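Putative aminomethyltransferase (Leptospirillum rubarum, PDB 3TTG) probably binds a folate cofactor, like the related glycine cleavage T-protein, and may act as an aminomethyltransferase. Local coordinates at residues 43-48 and 135-140; 58-63 and 255-260; 220-225 and 310-315; 294-299 and 340-345. All coordinates share one frame; numbering follows the deposited sequence.

Contact 1: 43-48 and 135-140; sequences VSRPSI and FREIRL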
# COMPACT_ATOMS: atom_id res chain seq x y z
N VAL A 43 -9.52 -9.95 5.45
CA VAL A 43 -10.41 -9.05 4.73
C VAL A 43 -9.64 -8.59 3.50
O VAL A 43 -8.61 -7.93 3.62
CB VAL A 43 -10.88 -7.86 5.62
CG1 VAL A 43 -11.86 -6.98 4.83
CG2 VAL A 43 -11.55 -8.37 6.93
N SER A 44 -10.10 -8.94 2.35
CA SER A 44 -9.43 -8.51 1.12
C SER A 44 -9.76 -7.07 0.75
O SER A 44 -10.72 -6.49 1.26
CB SER A 44 -9.91 -9.38 -0.03
OG SER A 44 -11.29 -9.16 -0.19
N ARG A 45 -8.99 -6.50 -0.20
CA ARG A 45 -9.46 -5.29 -0.82
C ARG A 45 -10.80 -5.59 -1.55
O ARG A 45 -10.96 -6.62 -2.25
CB ARG A 45 -8.48 -4.73 -1.82
CG ARG A 45 -7.26 -4.07 -1.20
CD ARG A 45 -6.44 -3.29 -2.21
NE ARG A 45 -5.39 -2.54 -1.54
CZ ARG A 45 -5.29 -1.21 -1.38
NH1 ARG A 45 -6.18 -0.39 -1.92
NH2 ARG A 45 -4.26 -0.69 -0.73
N PRO A 46 -11.78 -4.69 -1.48
CA PRO A 46 -12.98 -4.83 -2.33
C PRO A 46 -12.64 -4.77 -3.82
O PRO A 46 -11.60 -4.26 -4.22
CB PRO A 46 -13.87 -3.61 -1.94
CG PRO A 46 -13.30 -3.14 -0.63
CD PRO A 46 -11.82 -3.45 -0.67
N SER A 47 -13.53 -5.32 -4.65
CA SER A 47 -13.44 -5.40 -6.12
C SER A 47 -14.53 -4.58 -6.70
O SER A 47 -15.65 -5.08 -6.78
CB SER A 47 -13.60 -6.87 -6.56
OG SER A 47 -12.40 -7.57 -6.35
N ILE A 48 -14.26 -3.33 -7.06
CA ILE A 48 -15.30 -2.42 -7.54
C ILE A 48 -15.15 -2.17 -8.99
O ILE A 48 -14.07 -1.80 -9.44
CB ILE A 48 -15.23 -1.07 -6.78
CG1 ILE A 48 -15.21 -1.22 -5.26
CG2 ILE A 48 -16.37 -0.13 -7.23
CD1 ILE A 48 -16.47 -2.02 -4.67
N PHE A 135 -14.82 -13.03 -5.21
CA PHE A 135 -13.40 -13.39 -5.18
C PHE A 135 -12.81 -13.50 -3.79
O PHE A 135 -13.20 -12.74 -2.91
CB PHE A 135 -12.62 -12.30 -5.91
CG PHE A 135 -13.15 -12.01 -7.30
CD1 PHE A 135 -12.99 -12.93 -8.34
CD2 PHE A 135 -13.84 -10.83 -7.57
CE1 PHE A 135 -13.51 -12.68 -9.60
CE2 PHE A 135 -14.39 -10.60 -8.83
CZ PHE A 135 -14.25 -11.52 -9.82
N ARG A 136 -11.85 -14.41 -3.62
CA ARG A 136 -10.98 -14.54 -2.44
C ARG A 136 -9.59 -13.95 -2.84
O ARG A 136 -9.07 -14.30 -3.90
CB ARG A 136 -10.86 -16.01 -2.01
CG ARG A 136 -12.11 -16.64 -1.33
CD ARG A 136 -12.44 -16.04 0.04
NE ARG A 136 -11.24 -15.95 0.87
CZ ARG A 136 -10.77 -16.89 1.69
NH1 ARG A 136 -11.45 -18.03 1.86
NH2 ARG A 136 -9.66 -16.69 2.37
N GLU A 137 -8.97 -13.11 -2.00
CA GLU A 137 -7.65 -12.55 -2.27
C GLU A 137 -6.53 -13.45 -1.67
O GLU A 137 -6.66 -14.00 -0.58
CB GLU A 137 -7.54 -11.11 -1.77
CG GLU A 137 -6.32 -10.37 -2.31
CD GLU A 137 -6.14 -8.92 -1.87
OE1 GLU A 137 -6.94 -8.41 -1.06
OE2 GLU A 137 -5.10 -8.33 -2.24
N ILE A 138 -5.49 -13.69 -2.45
CA ILE A 138 -4.27 -14.39 -2.01
C ILE A 138 -3.17 -13.47 -2.38
O ILE A 138 -3.13 -13.04 -3.54
CB ILE A 138 -4.04 -15.79 -2.64
CG1 ILE A 138 -5.27 -16.69 -2.56
CG2 ILE A 138 -2.79 -16.46 -2.06
CD1 ILE A 138 -5.16 -18.07 -3.30
N ARG A 139 -2.24 -13.21 -1.47
CA ARG A 139 -1.12 -12.32 -1.79
C ARG A 139 0.19 -13.04 -1.82
O ARG A 139 0.49 -13.91 -0.96
CB ARG A 139 -1.03 -11.19 -0.80
CG ARG A 139 -2.24 -10.33 -0.87
CD ARG A 139 -2.12 -9.11 -0.05
NE ARG A 139 -3.43 -8.44 0.03
CZ ARG A 139 -3.85 -7.67 1.03
NH1 ARG A 139 -3.04 -7.35 2.02
NH2 ARG A 139 -5.10 -7.20 1.03
N LEU A 140 1.05 -12.59 -2.78
CA LEU A 140 2.39 -13.11 -2.94
C LEU A 140 3.37 -11.97 -2.77
O LEU A 140 3.10 -10.89 -3.28
CB LEU A 140 2.58 -13.74 -4.33
CG LEU A 140 1.90 -15.09 -4.60
CD1 LEU A 140 2.01 -15.40 -6.11
CD2 LEU A 140 2.50 -16.18 -3.77
O HOH W 1 -13.29 -10.48 -1.66
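Ser44 and Glu137 mark the place where an irregular connection passes a sheet strand, their CA atoms 5.6 Å apart; by Ser47 and Phe135 the two backbones have separated. The end-to-end directions differ by 118°, and no backbone ladder joins them. This is a junction within the folate-binding domain: strand 135-141 lies in a mixed sheet, and 43-48 belongs to the loop from strand 37-39 of that sheet to strand 48-51 of a second, antiparallel one. In place of a ladder, a buried carboxylate grips the loop. Glu137 is fully stretched, with CG anti to its backbone N (chi1 -166°), and its OE1 accepts the N-H of Arg45 at 2.9 Å, nearly in line with the C-O bond. Arg139, two residues along the same strand, holds that carboxylate in a side-on salt bridge, NH2 to OE1 at 3.0 Å and NE to OE2 at 2.8 Å, meeting both oxygens from above the carboxylate plane. NH2 and Arg45 N reach OE1 from opposite faces of the carboxylate, which fixes its rotation. A leucine in place of Glu137 would probably leave the Arg45 N-H and the Arg139 guanidinium without their shared acceptor. The guanidinium of Arg45 turns instead to Asp90 and to the carbonyl of Phe103. CB of Ser44 packs on CB of Glu137 at 3.4 Å, while a water donates to Phe135 O at 2.6 Å and also bonds Ser44 OG.

Contact 2: 58-63 and 255-260; sequences FLQGIA and YNKGCY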
# COMPACT_ATOMS: atom_id res chain seq x y z
N PHE A 58 -15.58 10.41 -15.71
CA PHE A 58 -16.13 10.35 -14.37
C PHE A 58 -14.97 10.06 -13.35
O PHE A 58 -14.75 10.85 -12.45
CB PHE A 58 -17.23 9.28 -14.32
CG PHE A 58 -17.65 8.85 -12.95
CD1 PHE A 58 -18.13 9.78 -12.03
CD2 PHE A 58 -17.42 7.55 -12.51
CE1 PHE A 58 -18.40 9.40 -10.71
CE2 PHE A 58 -17.73 7.16 -11.20
CZ PHE A 58 -18.21 8.09 -10.31
N LEU A 59 -14.24 8.99 -13.54
CA LEU A 59 -13.16 8.64 -12.62
C LEU A 59 -11.98 9.58 -12.69
O LEU A 59 -11.40 9.88 -11.66
CB LEU A 59 -12.72 7.20 -12.83
CG LEU A 59 -13.76 6.14 -12.40
CD1 LEU A 59 -13.22 4.73 -12.65
CD2 LEU A 59 -14.11 6.27 -10.95
N GLN A 60 -11.68 10.10 -13.86
CA GLN A 60 -10.56 11.06 -14.03
C GLN A 60 -10.75 12.33 -13.20
O GLN A 60 -9.76 12.93 -12.77
CB GLN A 60 -10.45 11.43 -15.52
CG GLN A 60 -9.29 12.33 -15.91
CD GLN A 60 -7.96 11.60 -15.97
OE1 GLN A 60 -7.70 10.62 -15.26
NE2 GLN A 60 -7.06 12.13 -16.76
N GLY A 61 -12.01 12.75 -12.99
CA GLY A 61 -12.31 13.95 -12.23
C GLY A 61 -12.28 13.72 -10.73
O GLY A 61 -12.29 14.68 -9.95
N ILE A 62 -12.13 12.49 -10.28
CA ILE A 62 -12.12 12.26 -8.82
C ILE A 62 -10.85 11.56 -8.30
O ILE A 62 -10.53 11.73 -7.13
CB ILE A 62 -13.37 11.53 -8.33
CG1 ILE A 62 -13.52 10.22 -8.93
CG2 ILE A 62 -14.64 12.38 -8.61
CD1 ILE A 62 -14.85 9.50 -8.56
N ALA A 63 -10.16 10.80 -9.14
CA ALA A 63 -8.89 10.14 -8.85
C ALA A 63 -7.76 11.17 -9.04
O ALA A 63 -7.81 12.00 -9.97
CB ALA A 63 -8.67 8.96 -9.80
N TYR A 255 0.72 15.19 -12.08
CA TYR A 255 0.83 16.64 -12.10
C TYR A 255 0.58 17.20 -13.52
O TYR A 255 0.75 18.39 -13.70
CB TYR A 255 2.22 17.06 -11.61
CG TYR A 255 2.38 16.84 -10.13
CD1 TYR A 255 1.78 17.68 -9.21
CD2 TYR A 255 3.10 15.75 -9.63
CE1 TYR A 255 1.83 17.43 -7.85
CE2 TYR A 255 3.19 15.50 -8.27
CZ TYR A 255 2.60 16.38 -7.37
OH TYR A 255 2.72 16.22 -6.00
N ASN A 256 0.31 16.37 -14.54
CA ASN A 256 0.03 16.84 -15.90
C ASN A 256 -1.44 16.69 -16.33
O ASN A 256 -1.84 17.33 -17.29
CB ASN A 256 0.93 16.07 -16.89
CG ASN A 256 2.37 16.45 -16.74
OD1 ASN A 256 2.70 17.64 -16.81
ND2 ASN A 256 3.24 15.49 -16.48
N LYS A 257 -2.27 16.02 -15.58
CA LYS A 257 -3.64 15.80 -16.00
C LYS A 257 -4.57 17.03 -15.80
O LYS A 257 -4.21 17.95 -15.12
CB LYS A 257 -4.20 14.61 -15.28
CG LYS A 257 -4.39 14.82 -13.79
CD LYS A 257 -5.06 13.68 -13.08
CE LYS A 257 -6.51 13.58 -13.37
NZ LYS A 257 -7.17 12.51 -12.58
N GLY A 258 -5.80 16.90 -16.24
CA GLY A 258 -6.82 17.93 -16.07
C GLY A 258 -7.48 17.88 -14.71
O GLY A 258 -7.02 17.16 -13.80
N CYS A 259 -8.53 18.70 -14.56
CA CYS A 259 -9.27 18.88 -13.31
C CYS A 259 -9.58 17.60 -12.54
O CYS A 259 -10.14 16.64 -13.10
CB CYS A 259 -10.57 19.63 -13.63
SG CYS A 259 -11.58 20.02 -12.19
N TYR A 260 -9.31 17.64 -11.24
CA TYR A 260 -9.72 16.59 -10.30
C TYR A 260 -9.81 17.17 -8.93
O TYR A 260 -9.16 18.17 -8.60
CB TYR A 260 -8.79 15.34 -10.36
CG TYR A 260 -7.39 15.52 -9.85
CD1 TYR A 260 -7.09 15.36 -8.50
CD2 TYR A 260 -6.37 15.96 -10.68
CE1 TYR A 260 -5.79 15.50 -8.03
CE2 TYR A 260 -5.07 16.08 -10.22
CZ TYR A 260 -4.79 15.87 -8.89
OH TYR A 260 -3.54 16.07 -8.36
O HOH W 2 -7.00 14.87 -18.21
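The ring of Tyr260 meets Ala63 through a carbonyl: Ala63 O comes obliquely to within 3.5 Å of Tyr260 CG. At the edge of the ring, in its plane, lies Gly258 O from its own segment, and Ser64, Val253 and Val266 also touch this side chain. The second flat group, the amide of Gln60, is held by partners in the adjoining loop, OE1 by Ile67 N and NE2 by Asp66, while a water links NE2 to Gly258 N. Against this amide rests the end of Lys257, its CE 3.6 Å from Gln60 CD. Lys257 arrives from the opposite direction and bends at chi3 (-73°), which brings NZ in among carbonyl oxygens of 60-63. NZ donates to Gln60 O at 2.6 Å, in the carbonyl plane and on a lone pair, and to Ala63 O at 2.7 Å, tilted 34° from the plane of the Ala63 carbonyl. Gln65 O is a further acceptor, and the bond to Gln60 OE1 is weak. A leucine in this position would probably leave these buried carbonyls without their ammonium donor and this turn less firmly held. Beside the lysine the backbones touch directly through two CA-H...O contacts, Gly61 CA to Cys259 O at 3.6 Å and Tyr260 CA to Gly61 O at 3.2 Å. Lys257 to Tyr260 open the sequence KGCYxGQE, the signature of the YgfZ/IBA57 branch of folate-binding T-protein relatives, and here the motif is fastened to the segment 58-63.

Contact 3: 220-225 and 310-315; sequences SYLAYL and LTRTSS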
# COMPACT_ATOMS: atom_id res chain seq x y z
N SER A 220 3.65 -11.54 10.57
CA SER A 220 4.84 -11.65 9.71
C SER A 220 4.61 -10.93 8.38
O SER A 220 5.53 -10.32 7.87
CB SER A 220 5.22 -13.11 9.48
OG SER A 220 5.70 -13.68 10.69
N TYR A 221 3.42 -11.02 7.81
CA TYR A 221 3.08 -10.25 6.60
C TYR A 221 3.29 -8.71 6.85
O TYR A 221 3.99 -8.03 6.10
CB TYR A 221 1.65 -10.56 6.16
CG TYR A 221 1.21 -9.70 4.98
CD1 TYR A 221 1.80 -9.85 3.72
CD2 TYR A 221 0.28 -8.68 5.14
CE1 TYR A 221 1.41 -9.05 2.64
CE2 TYR A 221 -0.11 -7.88 4.07
CZ TYR A 221 0.45 -8.08 2.83
OH TYR A 221 -0.01 -7.31 1.80
N LEU A 222 2.75 -8.20 7.95
CA LEU A 222 2.92 -6.79 8.33
C LEU A 222 4.40 -6.43 8.61
O LEU A 222 4.81 -5.34 8.24
CB LEU A 222 2.05 -6.39 9.53
CG LEU A 222 0.89 -5.49 9.23
CD1 LEU A 222 1.41 -4.06 8.81
CD2 LEU A 222 -0.00 -6.05 8.08
N ALA A 223 5.18 -7.32 9.29
CA ALA A 223 6.60 -7.12 9.52
C ALA A 223 7.32 -6.99 8.17
O ALA A 223 8.13 -6.07 7.98
CB ALA A 223 7.16 -8.25 10.35
N TYR A 224 6.99 -7.89 7.22
CA TYR A 224 7.58 -7.87 5.90
C TYR A 224 7.31 -6.50 5.23
O TYR A 224 8.25 -5.85 4.72
CB TYR A 224 7.04 -9.05 5.03
CG TYR A 224 7.57 -8.98 3.62
CD1 TYR A 224 8.66 -9.74 3.23
CD2 TYR A 224 6.96 -8.18 2.67
CE1 TYR A 224 9.18 -9.64 1.93
CE2 TYR A 224 7.47 -8.07 1.37
CZ TYR A 224 8.60 -8.80 1.01
OH TYR A 224 9.08 -8.74 -0.28
N LEU A 225 6.05 -6.05 5.21
CA LEU A 225 5.72 -4.75 4.59
C LEU A 225 6.43 -3.60 5.30
O LEU A 225 6.89 -2.63 4.65
CB LEU A 225 4.21 -4.47 4.58
CG LEU A 225 3.33 -5.41 3.76
CD1 LEU A 225 1.88 -5.01 3.91
CD2 LEU A 225 3.77 -5.49 2.31
N LEU A 310 4.61 8.68 15.19
CA LEU A 310 4.83 7.28 14.88
C LEU A 310 3.46 6.69 14.62
O LEU A 310 2.58 6.74 15.49
CB LEU A 310 5.52 6.63 16.05
CG LEU A 310 5.97 5.21 15.91
CD1 LEU A 310 7.13 5.10 14.88
CD2 LEU A 310 6.40 4.65 17.31
N THR A 311 3.28 6.05 13.45
CA THR A 311 1.95 5.60 13.01
C THR A 311 1.77 4.12 13.12
O THR A 311 0.62 3.66 13.27
CB THR A 311 1.63 6.15 11.61
OG1 THR A 311 2.63 5.83 10.67
CG2 THR A 311 1.42 7.65 11.59
N ARG A 312 2.85 3.34 13.07
CA ARG A 312 2.77 1.91 13.26
C ARG A 312 4.13 1.36 13.55
O ARG A 312 5.18 1.97 13.18
CB ARG A 312 2.13 1.13 12.06
CG ARG A 312 3.02 0.81 10.85
CD ARG A 312 2.30 -0.07 9.86
NE ARG A 312 3.20 -0.72 8.90
CZ ARG A 312 3.35 -0.41 7.61
NH1 ARG A 312 2.64 0.56 7.06
NH2 ARG A 312 4.13 -1.13 6.85
N THR A 313 4.12 0.20 14.20
CA THR A 313 5.37 -0.50 14.47
C THR A 313 5.21 -1.99 14.21
O THR A 313 4.10 -2.53 14.27
CB THR A 313 5.90 -0.29 15.95
OG1 THR A 313 4.96 -0.79 16.88
CG2 THR A 313 6.19 1.15 16.29
N SER A 314 6.34 -2.65 13.97
CA SER A 314 6.44 -4.11 13.89
C SER A 314 7.75 -4.52 14.55
O SER A 314 8.70 -3.76 14.56
CB SER A 314 6.45 -4.64 12.44
OG SER A 314 5.21 -4.64 11.75
N SER A 315 7.84 -5.76 14.92
CA SER A 315 9.14 -6.39 15.21
C SER A 315 9.86 -6.67 13.90
O SER A 315 9.22 -6.98 12.89
CB SER A 315 8.95 -7.71 15.93
OG SER A 315 8.41 -7.51 17.22
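Ala223 and Ser314 form the close part of this contact: with only a methyl on the helix and a hydroxymethyl on the strand, their CA atoms come within 5.3 Å. Ser314 lays CB 3.8 Å from Ala223 CA, and its OG rests 3.6 Å from the same atom while bonding to Thr226 OG1. Next to it, Ala223 CB covers Ser315 O at 3.5 Å, a carbonyl buried here without a polar partner. The helix crosses the strand at 109° with the axes 7.7 Å apart, and this crossing joins two domains, helix 218-227 of the folate-binding part packing on strand 306-316 of the C-terminal barrel. A classic beta bulge, in which Thr311 and Arg312 both face Leu325, lies on that strand. Buried Arg312, its chain extended from CG to NE, runs across the helix; the backbone of Leu225 lies at its guanidinium edge, Leu225 C 3.7 Å from Arg312 NH2. No hydrogen bond spans the two segments; NH1 pairs with Glu236, and NH2 donates to Ile230 O and Thr226 OG1. The looser side belongs to partly exposed Leu222, which slants over the arginine with CD1 3.8 Å from Arg312 NE, and to Ser315, whose side chain stays well away from the helix.

Contact 4: 294-299 and 340-345; sequences FPVTLF and LLPDAQ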
# COMPACT_ATOMS: atom_id res chain seq x y z
N PHE A 294 -1.73 4.20 18.88
CA PHE A 294 -1.27 4.94 17.73
C PHE A 294 -2.34 5.93 17.21
O PHE A 294 -3.53 5.62 17.29
CB PHE A 294 -0.89 3.98 16.64
CG PHE A 294 0.32 3.15 17.00
CD1 PHE A 294 1.59 3.64 16.79
CD2 PHE A 294 0.18 1.93 17.64
CE1 PHE A 294 2.71 2.92 17.19
CE2 PHE A 294 1.29 1.21 18.03
CZ PHE A 294 2.56 1.70 17.78
N PRO A 295 -1.96 7.07 16.60
CA PRO A 295 -0.60 7.55 16.35
C PRO A 295 0.00 8.04 17.64
O PRO A 295 -0.75 8.47 18.51
CB PRO A 295 -0.81 8.68 15.32
CG PRO A 295 -2.22 9.18 15.58
CD PRO A 295 -2.99 7.99 16.05
N VAL A 296 1.33 7.90 17.81
CA VAL A 296 2.02 8.36 19.01
C VAL A 296 2.84 9.56 18.65
O VAL A 296 3.63 9.52 17.69
CB VAL A 296 2.94 7.30 19.68
CG1 VAL A 296 3.23 7.71 21.14
CG2 VAL A 296 2.31 5.95 19.64
N THR A 297 2.75 10.59 19.50
CA THR A 297 3.57 11.79 19.33
C THR A 297 5.03 11.54 19.65
O THR A 297 5.33 10.84 20.61
CB THR A 297 3.03 12.90 20.23
OG1 THR A 297 1.73 13.08 19.76
CG2 THR A 297 3.82 14.21 20.12
N LEU A 298 5.92 12.10 18.84
CA LEU A 298 7.35 12.03 19.04
C LEU A 298 7.81 13.41 19.47
O LEU A 298 7.29 14.39 18.95
CB LEU A 298 8.10 11.55 17.78
CG LEU A 298 7.73 10.15 17.28
CD1 LEU A 298 8.35 9.88 15.96
CD2 LEU A 298 8.15 9.11 18.28
N PHE A 299 8.75 13.49 20.40
CA PHE A 299 9.24 14.75 20.94
C PHE A 299 10.72 14.95 20.69
O PHE A 299 11.50 14.00 20.76
CB PHE A 299 8.99 14.81 22.47
CG PHE A 299 7.52 14.80 22.81
CD1 PHE A 299 6.80 15.98 22.90
CD2 PHE A 299 6.86 13.61 23.09
CE1 PHE A 299 5.43 15.97 23.22
CE2 PHE A 299 5.50 13.60 23.38
CZ PHE A 299 4.78 14.78 23.43
N LEU A 340 11.96 11.19 21.24
CA LEU A 340 11.39 10.52 22.38
C LEU A 340 9.91 10.25 22.24
O LEU A 340 9.13 11.11 21.81
CB LEU A 340 11.61 11.41 23.61
CG LEU A 340 13.04 11.57 24.03
CD1 LEU A 340 13.19 12.80 24.91
CD2 LEU A 340 13.53 10.36 24.76
N LEU A 341 9.52 9.09 22.69
CA LEU A 341 8.12 8.75 22.85
C LEU A 341 7.59 9.40 24.19
O LEU A 341 8.41 9.93 24.97
CB LEU A 341 7.96 7.22 22.84
CG LEU A 341 8.06 6.60 21.43
CD1 LEU A 341 8.45 5.15 21.55
CD2 LEU A 341 6.75 6.76 20.66
N PRO A 342 6.27 9.40 24.44
CA PRO A 342 5.75 10.09 25.65
C PRO A 342 6.29 9.56 26.99
O PRO A 342 6.40 10.30 27.98
CB PRO A 342 4.23 9.89 25.55
CG PRO A 342 3.95 9.72 24.07
CD PRO A 342 5.16 8.98 23.54
N ASP A 343 6.64 8.26 27.04
CA ASP A 343 7.21 7.62 28.24
C ASP A 343 8.77 7.66 28.29
O ASP A 343 9.41 7.02 29.15
CB ASP A 343 6.72 6.18 28.29
CG ASP A 343 7.29 5.23 27.25
OD1 ASP A 343 7.89 5.72 26.21
OD2 ASP A 343 7.11 4.01 27.43
N ALA A 344 9.35 8.40 27.33
CA ALA A 344 10.76 8.69 27.14
C ALA A 344 11.57 7.52 26.55
O ALA A 344 12.78 7.63 26.50
CB ALA A 344 11.39 9.22 28.39
N GLN A 345 10.94 6.52 25.91
CA GLN A 345 11.68 5.52 25.13
C GLN A 345 12.20 6.24 23.90
O GLN A 345 11.53 7.16 23.42
CB GLN A 345 10.83 4.31 24.74
CG GLN A 345 10.56 3.38 25.94
CD GLN A 345 10.21 2.00 25.47
OE1 GLN A 345 11.10 1.15 25.30
NE2 GLN A 345 8.94 1.76 25.18
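The tightest carbon pair is Val296 CG1 and Pro342 CD, at 3.3 Å, closer than usual for two carbons. This CG1 is the valine branch set anti to the backbone N (chi1 -161°), which carries it to the proline and also to 3.7 Å from Leu341 CD2. That leucine methyl meets Leu298 CD2 at 3.6 Å as well, the two leucines lying side by side and pointing the same way. At the other end of the contact, Phe299 and Leu340 form a single antiparallel hydrogen-bonded pair: Phe299 N donates to Leu340 O at 2.8 Å and Leu340 N to Phe299 O at 2.9 Å, both in the carbonyl plane. The Phe299 ring swings back beside Leu340 O, which lies near its edge, and CE2 comes to 4.2 Å from Pro342 CG; Thr297 CG2 sits 3.5 Å above one ring face. Farther out, a type I turn from Leu341 to Ala344 positions the proline. Asp343 OD1 takes the N-H of Gln345 from above the carboxylate plane, an Asx turn that helps hold the bend. Behind this row, in the neighbouring strands, Leu310 and Val347 touch Leu341, and Val347 touches Leu298 as well. Strands 296-299 and 338-340 are the two outermost strands of the same six-stranded sheet, so the bridge between them draws that sheet round into the C-terminal barrel. With just one pair of backbone bonds here and Thr297 O buried without a polar partner, the seam probably depends as much on its aliphatic side chains as on hydrogen bonding.

In the fold
Contact 1 and segment 58-63 of contact 2 lie in the folate-binding range. The centres of these two contacts are about 26 Å apart and their segments alternate along the chain, so 58-63 comes between the two halves of contact 1. Contact 3 opens after contact 1 has closed and packs the folate-binding part against the C-terminal barrel. Arg139 of contact 1 touches it, NH1 lying 3.0 Å from Tyr221 OH on helix 218-227. Contact 4, about 17 Å from contact 3 between centres, shares its sheet, strands 296-299 and 306-316 being neighbours. Contacts 2 and 4 stand farthest apart, their centres separated by about 38 Å. Contacts 1, 3 and 4 touch in turn, whereas contact 2 stands apart.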